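Local coordinates for alcohol dehydrogenase superfamily protein (Novosphingobium aromaticivorans, PDB 3GAZ) that probably acts as an NADP-dependent oxidoreductase of the medium-chain alcohol dehydrogenase superfamily, although its own reaction is not established, at residues V91-T95 and A128-L133; Q38-S42 and G103-Q107; V134-A138 and G162-A167; D112-A117 and L278-G282. All coordinates share one frame; numbering follows the deposited sequence.

Interaction 1: V91-T95 and A128-L133; sequences VFGLT and ASVLPL
Phe92 lays the CD2 corner of its ring against the join between helix 125-129 and helix 132-145, where it overlaps Ala128, Leu131 and Pro132. The carbonyl oxygen Ala128 O comes to the ring at its edge, near the ring plane, 3.3 Å from Phe92 CD2, so that a C-H rather than the pi cloud faces the oxygen. That same oxygen accepts the backbone N of Leu131. Pro132 reaches the ring obliquely, its CG 3.7 Å from Phe92 CD2, and Leu131 adds CD2 at 4.2 Å from Phe92 CE2. The first torsion of Phe92, 78°, sets CG between the backbone N and the carbonyl carbon, which swings the ring off the strand and onto the proline.

The backbone of Gly93 lies directly against Pro132. Pro132 CB rests 3.5 Å from Gly93 C, and the same CB is as near to the backbone N of Leu94. Beyond it Leu94 passes obliquely over Leu133, with Leu94 CD2 3.8 Å from Leu133 CD1. Strand 90-94 thus carries the helical corner on one side of the sheet of the GroES-like domain, and helix 278-293 covers Phe92 and Leu94 through Leu285 and Phe281. No hydrogen bond crosses between the segments: the contact depends on shape and on hydrocarbon burial, with a proline, which has no N-H to satisfy, set at its middle.

Interaction 2: Q38-S42 and G103-Q107; sequences QIEAS and GTHAQ
The imidazole of His105 presents its edge to Ser42: the hydroxyl oxygen Ser42 OG lies in the ring plane, 3.3 Å from His105 CD2. A water in the same plane joins Ser42 OG to His105 NE2, and that nitrogen is also hydrogen-bonded to Tyr315. Ser42 OG, anti to its own backbone N (chi1 178°), is thereby carried across to Thr104, whose OG1 it meets at a hydrogen-bonding distance of 2.7 Å.

At the other end the backbone pairs. Ile39 N donates to Gln107 O over 2.8 Å, and a second water bridges Ile39 O and Gln107 O. Between these polar ends the Ile39 side chain fills the middle, its CB 3.3 Å from Ala106 O and its CD1 4.1 Å from Thr104 CB. With an alanine here, the delta methyl's contacts with Thr104 and Ala106 would probably be lost and a gap opened under the 103-107 loop.

The contact lies in the GroES-like domain, where the chain turns a corner at Glu40. A classic beta bulge opposite Ala72 of strand 70-78 accompanies that corner, while strand 7-13 packs against His105, Ala106 and Gln107.

Interaction 3: V134-A138 and G162-A167; sequences VFITA and GVGHVA
Val134 and Val166 cross at about a right angle, and both methyls of each take part in the packing. Val166 CG2 dips to 3.4 Å from the carbonyl oxygen Val134 O, while Val134 CG2 lies 4.0 Å from Val166 CG1. With chi1 of Val166 at -69°, CG2 sits between the backbone N and the carbonyl carbon, and this turns the methyl into the groove between Val134 and Ala138. Val134 itself sits over the Gly162 carbonyl: its CB stands 3.4 Å from Gly162 O, and CG1 lies against the glycine carbonyl carbon. Gly162, with no side chain, lets CG1 come this near its backbone.

A second perpendicular pair is made by Thr137 and Val163. Thr137 CG2 touches both methyls of Val163, reaching Val163 CG2 at 3.8 Å, while its hydroxyl is turned back to Leu133 O in its own helix. Ala138 completes the seam: its CB is 3.7 Å from Val166 CG2 and 3.9 Å from Ala167 CB. Among these small residues the axes of 134-138 and 162-167 approach to 8.2 Å and cross at -66°.

Truncating Val134 to an alanine would probably strip CG1 from the Gly162 carbonyl and CG2 from Val166 CG1, opening a gap between the helices there.

Helix 162-173 follows the glycine-rich turn after strand 153-157, a pattern consistent with the dinucleotide-binding turn of a Rossmann fold. The interface is mostly methyl groups packed on one another and on backbone atoms, with no hydrogen bond across it, so close apolar packing is probably what holds the two helices together here.

Interaction 4: D112-A117 and L278-G282; sequences DARLLA and LAHFG
An Asx turn starts the short 3-10 segment 113-115, and the start of helix 278-293 packs against it. Asp112 OD1 accepts the backbone N of Arg114 at 2.9 Å, using its anti lone pair, and on its syn side also takes Arg114 NE. The other oxygen, Asp112 OD2, forms a salt bridge with Arg114 NH2 at 2.8 Å. The guanidinium therefore grips the carboxylate side-on with two nitrogens, and the acid lies close to the guanidinium plane.

Leu278 covers one face of the flat group so held: its CB stands over the centre, and its CD2 is 3.6 Å from Arg114 NH2. Arg114 bends at its third torsion, -72°, which brings the guanidinium back to Asp112 and over this leucine. On the buried side Leu115 CD2 wedges between Leu278 and Phe281, 3.8 Å from Leu278 CG and 3.6 Å from Phe281 CD2. Leu115 and Phe281 run side by side, and Leu272 of helix 270-274 packs against both.

Gly282 comes close to the backbone, where a side chain would collide with the carbonyl oxygens of Arg114 and Leu116. Its N makes a weak hydrogen bond of 3.2 Å to Arg114 O, and a water spans Arg114 O and Ala279 O.

The contact thus grades from a charged, solvent-facing rim, where Arg114 also packs on Asp323 of the second subunit, to a leucine-phenylalanine interior. The paired carboxylate probably offsets the arginine's charge and holds its flat group against Leu278.

In the fold
Interaction 1 is the hub: the centres of 2 and 4 each lie about 11 Å from its own within the GroES-like part, and that of 3 about 12 Å away, where helix 132-145, shared with interaction 1, meets the first helix of the Rossmann-type domain. Interactions 1, 2 and 4 reach one mixed sheet, in which strands 90-94 and 116-118 are neighbours. Interactions 2 and 3 do not touch and are separated by about 21 Å between centres. Along the chain interaction 1 crosses both 2 and 4, and 3 is nested inside the loop closed by 4. Phe281 touches both Leu94 and Ile136, so helix 278-293 ties sheet and helix 132-145 together.

Interaction 1: V91-T95 and A128-L133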
# COMPACT_ATOMS: atom_id res chain seq x y z
N VAL A 91 13.17 12.61 16.50
CA VAL A 91 11.82 12.78 15.95
C VAL A 91 10.85 11.66 16.34
O VAL A 91 11.25 10.65 16.92
CB VAL A 91 11.85 12.83 14.40
CG1 VAL A 91 12.71 14.00 13.93
CG2 VAL A 91 12.38 11.51 13.85
N PHE A 92 9.57 11.87 16.03
CA PHE A 92 8.54 10.87 16.29
C PHE A 92 7.40 11.08 15.30
O PHE A 92 7.27 12.17 14.73
CB PHE A 92 8.04 10.93 17.75
CG PHE A 92 7.06 12.05 18.05
CD1 PHE A 92 7.34 13.37 17.70
CD2 PHE A 92 5.88 11.78 18.75
CE1 PHE A 92 6.46 14.41 18.05
CE2 PHE A 92 5.00 12.81 19.10
CZ PHE A 92 5.29 14.13 18.75
N GLY A 93 6.61 10.04 15.06
CA GLY A 93 5.50 10.19 14.14
C GLY A 93 4.79 8.91 13.74
O GLY A 93 5.22 7.81 14.09
N LEU A 94 3.68 9.08 13.03
CA LEU A 94 2.87 7.97 12.52
C LEU A 94 3.41 7.85 11.10
O LEU A 94 3.14 8.71 10.26
CB LEU A 94 1.39 8.37 12.50
CG LEU A 94 0.42 7.45 11.75
CD1 LEU A 94 0.67 6.00 12.15
CD2 LEU A 94 -1.01 7.87 12.06
N THR A 95 4.15 6.79 10.84
CA THR A 95 4.81 6.65 9.55
C THR A 95 4.52 5.48 8.62
O THR A 95 4.77 5.57 7.42
CB THR A 95 6.31 6.68 9.77
OG1 THR A 95 6.70 5.48 10.45
CG2 THR A 95 6.70 7.89 10.65
N ALA A 128 7.28 8.95 23.68
CA ALA A 128 6.95 9.62 22.43
C ALA A 128 6.43 8.65 21.37
O ALA A 128 5.56 9.00 20.58
CB ALA A 128 8.17 10.36 21.90
N SER A 129 6.96 7.43 21.36
CA SER A 129 6.55 6.43 20.37
C SER A 129 5.08 5.98 20.43
O SER A 129 4.54 5.54 19.42
CB SER A 129 7.45 5.19 20.48
OG SER A 129 7.13 4.42 21.63
N VAL A 130 4.44 6.10 21.58
CA VAL A 130 3.04 5.67 21.70
C VAL A 130 2.04 6.80 21.51
O VAL A 130 0.84 6.60 21.67
CB VAL A 130 2.76 5.02 23.07
CG1 VAL A 130 3.61 3.78 23.24
CG2 VAL A 130 3.04 6.03 24.20
N LEU A 131 2.53 7.98 21.16
CA LEU A 131 1.67 9.15 21.00
C LEU A 131 1.06 9.45 19.61
O LEU A 131 -0.13 9.74 19.51
CB LEU A 131 2.45 10.38 21.48
CG LEU A 131 1.75 11.58 22.13
CD1 LEU A 131 0.81 11.12 23.24
CD2 LEU A 131 2.82 12.52 22.69
N PRO A 132 1.86 9.38 18.54
CA PRO A 132 1.38 9.67 17.17
C PRO A 132 -0.05 9.28 16.75
O PRO A 132 -0.91 10.14 16.65
CB PRO A 132 2.45 9.03 16.29
CG PRO A 132 3.70 9.26 17.09
CD PRO A 132 3.24 8.87 18.50
N LEU A 133 -0.30 8.00 16.50
CA LEU A 133 -1.63 7.57 16.06
C LEU A 133 -2.79 8.02 16.93
O LEU A 133 -3.73 8.65 16.43
CB LEU A 133 -1.71 6.05 15.90
CG LEU A 133 -3.11 5.52 15.53
CD1 LEU A 133 -3.58 6.15 14.22
CD2 LEU A 133 -3.07 4.01 15.41

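Interaction 2: Q38-S42 and G103-Q107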
# COMPACT_ATOMS: atom_id res chain seq x y z
N GLN A 38 16.60 6.31 12.52
CA GLN A 38 17.14 5.19 13.27
C GLN A 38 16.11 5.09 14.38
O GLN A 38 16.03 5.96 15.25
CB GLN A 38 18.51 5.53 13.84
CG GLN A 38 19.13 4.41 14.66
CD GLN A 38 20.59 4.65 14.95
OE1 GLN A 38 20.97 5.71 15.47
NE2 GLN A 38 21.43 3.67 14.62
N ILE A 39 15.30 4.04 14.32
CA ILE A 39 14.22 3.84 15.28
C ILE A 39 14.70 3.34 16.64
O ILE A 39 15.34 2.30 16.74
CB ILE A 39 13.18 2.86 14.72
CG1 ILE A 39 12.62 3.41 13.40
CG2 ILE A 39 12.06 2.64 15.73
CD1 ILE A 39 11.66 2.46 12.67
N GLU A 40 14.37 4.10 17.69
CA GLU A 40 14.75 3.72 19.04
C GLU A 40 13.59 3.10 19.81
O GLU A 40 13.79 2.25 20.68
CB GLU A 40 15.33 4.95 19.77
CG GLU A 40 16.64 5.42 19.15
CD GLU A 40 17.24 6.66 19.80
OE1 GLU A 40 17.32 6.69 21.05
OE2 GLU A 40 17.64 7.58 19.07
N ALA A 41 12.37 3.51 19.47
CA ALA A 41 11.17 2.99 20.11
C ALA A 41 10.04 2.88 19.08
O ALA A 41 9.84 3.79 18.27
CB ALA A 41 10.74 3.89 21.27
N SER A 42 9.32 1.76 19.13
CA SER A 42 8.22 1.50 18.22
C SER A 42 6.93 1.41 19.04
O SER A 42 6.82 0.58 19.95
CB SER A 42 8.47 0.19 17.46
OG SER A 42 7.40 -0.15 16.59
N GLY A 103 6.65 -1.15 8.22
CA GLY A 103 6.27 -0.90 9.60
C GLY A 103 7.44 -0.40 10.44
O GLY A 103 8.57 -0.31 9.95
N THR A 104 7.18 -0.10 11.70
CA THR A 104 8.24 0.41 12.56
C THR A 104 8.95 -0.63 13.43
O THR A 104 9.79 -0.27 14.26
CB THR A 104 7.74 1.58 13.44
OG1 THR A 104 6.71 1.12 14.32
CG2 THR A 104 7.19 2.69 12.55
N HIS A 105 8.61 -1.91 13.26
CA HIS A 105 9.28 -2.98 14.02
C HIS A 105 10.59 -3.22 13.27
O HIS A 105 10.84 -4.31 12.75
CB HIS A 105 8.46 -4.27 14.00
CG HIS A 105 7.12 -4.15 14.66
ND1 HIS A 105 6.13 -5.10 14.51
CD2 HIS A 105 6.61 -3.21 15.49
CE1 HIS A 105 5.07 -4.74 15.21
NE2 HIS A 105 5.33 -3.60 15.81
N ALA A 106 11.42 -2.18 13.19
CA ALA A 106 12.69 -2.26 12.48
C ALA A 106 13.68 -1.25 13.04
O ALA A 106 13.29 -0.26 13.64
CB ALA A 106 12.46 -1.98 10.99
N GLN A 107 14.96 -1.50 12.82
CA GLN A 107 15.98 -0.59 13.31
C GLN A 107 15.98 0.72 12.54
O GLN A 107 16.36 1.76 13.08
CB GLN A 107 17.36 -1.23 13.24
CG GLN A 107 17.54 -2.42 14.17
CD GLN A 107 18.94 -2.99 14.11
OE1 GLN A 107 19.47 -3.25 13.02
NE2 GLN A 107 19.55 -3.19 15.28
O HOH W 1 17.54 1.24 15.45
O HOH W 2 4.72 -1.19 17.02

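Interaction 3: V134-A138 and G162-A167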
# COMPACT_ATOMS: atom_id res chain seq x y z
N VAL A 134 -2.74 7.70 18.22
CA VAL A 134 -3.84 8.09 19.09
C VAL A 134 -4.02 9.59 19.22
O VAL A 134 -5.15 10.06 19.31
CB VAL A 134 -3.72 7.44 20.51
CG1 VAL A 134 -3.73 5.91 20.37
CG2 VAL A 134 -2.47 7.92 21.22
N PHE A 135 -2.92 10.35 19.21
CA PHE A 135 -3.04 11.81 19.31
C PHE A 135 -3.74 12.35 18.06
O PHE A 135 -4.67 13.14 18.14
CB PHE A 135 -1.68 12.49 19.43
CG PHE A 135 -1.77 13.99 19.59
CD1 PHE A 135 -1.90 14.56 20.85
CD2 PHE A 135 -1.81 14.82 18.46
CE1 PHE A 135 -2.08 15.95 21.00
CE2 PHE A 135 -1.99 16.20 18.60
CZ PHE A 135 -2.12 16.77 19.87
N ILE A 136 -3.25 11.91 16.90
CA ILE A 136 -3.81 12.33 15.63
C ILE A 136 -5.28 11.92 15.54
O ILE A 136 -6.12 12.68 15.06
CB ILE A 136 -3.02 11.70 14.45
CG1 ILE A 136 -1.64 12.36 14.36
CG2 ILE A 136 -3.79 11.87 13.15
CD1 ILE A 136 -0.72 11.71 13.35
N THR A 137 -5.60 10.73 16.03
CA THR A 137 -6.97 10.25 15.99
C THR A 137 -7.84 11.15 16.86
O THR A 137 -8.90 11.61 16.43
CB THR A 137 -7.06 8.79 16.49
OG1 THR A 137 -6.30 7.94 15.62
CG2 THR A 137 -8.50 8.31 16.53
N ALA A 138 -7.37 11.43 18.07
CA ALA A 138 -8.10 12.29 19.00
C ALA A 138 -8.27 13.70 18.44
O ALA A 138 -9.34 14.31 18.57
CB ALA A 138 -7.36 12.36 20.33
N GLY A 162 -6.36 4.19 24.61
CA GLY A 162 -5.40 4.88 23.75
C GLY A 162 -5.82 6.26 23.27
O GLY A 162 -5.17 7.26 23.58
N VAL A 163 -6.90 6.32 22.50
CA VAL A 163 -7.39 7.59 21.98
C VAL A 163 -8.01 8.41 23.12
O VAL A 163 -7.86 9.62 23.20
CB VAL A 163 -8.48 7.37 20.90
CG1 VAL A 163 -8.95 8.70 20.33
CG2 VAL A 163 -7.92 6.49 19.80
N GLY A 164 -8.72 7.71 24.00
CA GLY A 164 -9.38 8.36 25.11
C GLY A 164 -8.54 9.25 26.01
O GLY A 164 -8.89 10.42 26.23
N HIS A 165 -7.44 8.73 26.54
CA HIS A 165 -6.62 9.52 27.45
C HIS A 165 -6.01 10.75 26.79
O HIS A 165 -5.82 11.77 27.45
CB HIS A 165 -5.54 8.66 28.13
CG HIS A 165 -4.32 8.39 27.30
ND1 HIS A 165 -4.31 7.52 26.23
CD2 HIS A 165 -3.05 8.86 27.41
CE1 HIS A 165 -3.09 7.45 25.73
NE2 HIS A 165 -2.31 8.25 26.43
N VAL A 166 -5.71 10.68 25.50
CA VAL A 166 -5.14 11.83 24.83
C VAL A 166 -6.26 12.81 24.45
O VAL A 166 -6.04 14.02 24.43
CB VAL A 166 -4.31 11.43 23.58
CG1 VAL A 166 -3.04 10.71 24.03
CG2 VAL A 166 -5.12 10.54 22.66
N ALA A 167 -7.44 12.28 24.15
CA ALA A 167 -8.58 13.12 23.80
C ALA A 167 -8.94 13.98 25.02
O ALA A 167 -9.27 15.15 24.89
CB ALA A 167 -9.77 12.25 23.39

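Interaction 4: D112-A117 and L278-G282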
# COMPACT_ATOMS: atom_id res chain seq x y z
N ASP A 112 8.85 10.00 4.84
CA ASP A 112 8.57 11.30 4.24
C ASP A 112 8.64 12.31 5.37
O ASP A 112 7.91 12.18 6.37
CB ASP A 112 7.17 11.30 3.62
CG ASP A 112 6.86 12.58 2.87
OD1 ASP A 112 6.97 13.68 3.47
OD2 ASP A 112 6.48 12.50 1.68
N ALA A 113 9.50 13.31 5.22
CA ALA A 113 9.70 14.34 6.25
C ALA A 113 8.42 14.96 6.78
O ALA A 113 8.33 15.31 7.96
CB ALA A 113 10.63 15.43 5.71
N ARG A 114 7.42 15.10 5.92
CA ARG A 114 6.14 15.70 6.31
C ARG A 114 5.40 14.96 7.41
O ARG A 114 4.58 15.55 8.12
CB ARG A 114 5.24 15.83 5.08
CG ARG A 114 5.76 16.81 4.04
CD ARG A 114 4.89 16.78 2.79
NE ARG A 114 5.10 15.56 2.02
CZ ARG A 114 4.47 15.28 0.89
NH1 ARG A 114 3.58 16.12 0.39
NH2 ARG A 114 4.74 14.15 0.24
N LEU A 115 5.68 13.67 7.56
CA LEU A 115 5.03 12.85 8.57
C LEU A 115 5.70 12.97 9.94
O LEU A 115 5.14 12.53 10.95
CB LEU A 115 5.06 11.38 8.14
CG LEU A 115 4.27 10.97 6.89
CD1 LEU A 115 4.54 9.50 6.57
CD2 LEU A 115 2.79 11.22 7.12
N LEU A 116 6.88 13.56 9.97
CA LEU A 116 7.64 13.70 11.20
C LEU A 116 7.59 15.06 11.88
O LEU A 116 7.31 16.08 11.26
CB LEU A 116 9.11 13.35 10.94
CG LEU A 116 9.40 11.90 10.56
CD1 LEU A 116 10.83 11.78 10.09
CD2 LEU A 116 9.13 10.99 11.76
N ALA A 117 7.89 15.04 13.18
CA ALA A 117 7.94 16.24 14.01
C ALA A 117 9.00 15.97 15.06
O ALA A 117 9.20 14.83 15.48
CB ALA A 117 6.59 16.49 14.67
N LEU A 278 -0.53 14.72 3.87
CA LEU A 278 0.62 14.24 4.64
C LEU A 278 1.18 15.30 5.58
O LEU A 278 1.58 15.00 6.70
CB LEU A 278 1.73 13.77 3.70
CG LEU A 278 1.91 12.26 3.55
CD1 LEU A 278 0.61 11.61 3.12
CD2 LEU A 278 3.02 11.98 2.54
N ALA A 279 1.22 16.55 5.11
CA ALA A 279 1.75 17.64 5.91
C ALA A 279 0.96 17.88 7.20
O ALA A 279 1.52 18.31 8.21
CB ALA A 279 1.79 18.92 5.08
N HIS A 280 -0.34 17.61 7.15
CA HIS A 280 -1.20 17.80 8.32
C HIS A 280 -0.74 16.93 9.49
O HIS A 280 -0.93 17.29 10.65
CB HIS A 280 -2.65 17.48 7.95
CG HIS A 280 -3.64 17.83 9.01
ND1 HIS A 280 -3.67 19.06 9.63
CD2 HIS A 280 -4.67 17.13 9.53
CE1 HIS A 280 -4.67 19.10 10.49
NE2 HIS A 280 -5.29 17.94 10.45
N PHE A 281 -0.14 15.78 9.19
CA PHE A 281 0.32 14.87 10.23
C PHE A 281 1.41 15.50 11.09
O PHE A 281 1.28 15.57 12.31
CB PHE A 281 0.81 13.56 9.62
CG PHE A 281 -0.26 12.51 9.51
CD1 PHE A 281 -1.60 12.87 9.42
CD2 PHE A 281 0.08 11.16 9.50
CE1 PHE A 281 -2.60 11.89 9.33
CE2 PHE A 281 -0.91 10.18 9.41
CZ PHE A 281 -2.25 10.55 9.33
N GLY A 282 2.48 15.95 10.44
CA GLY A 282 3.57 16.58 11.18
C GLY A 282 3.06 17.81 11.93
O GLY A 282 3.53 18.12 13.02
O HOH W 3 4.22 18.42 8.16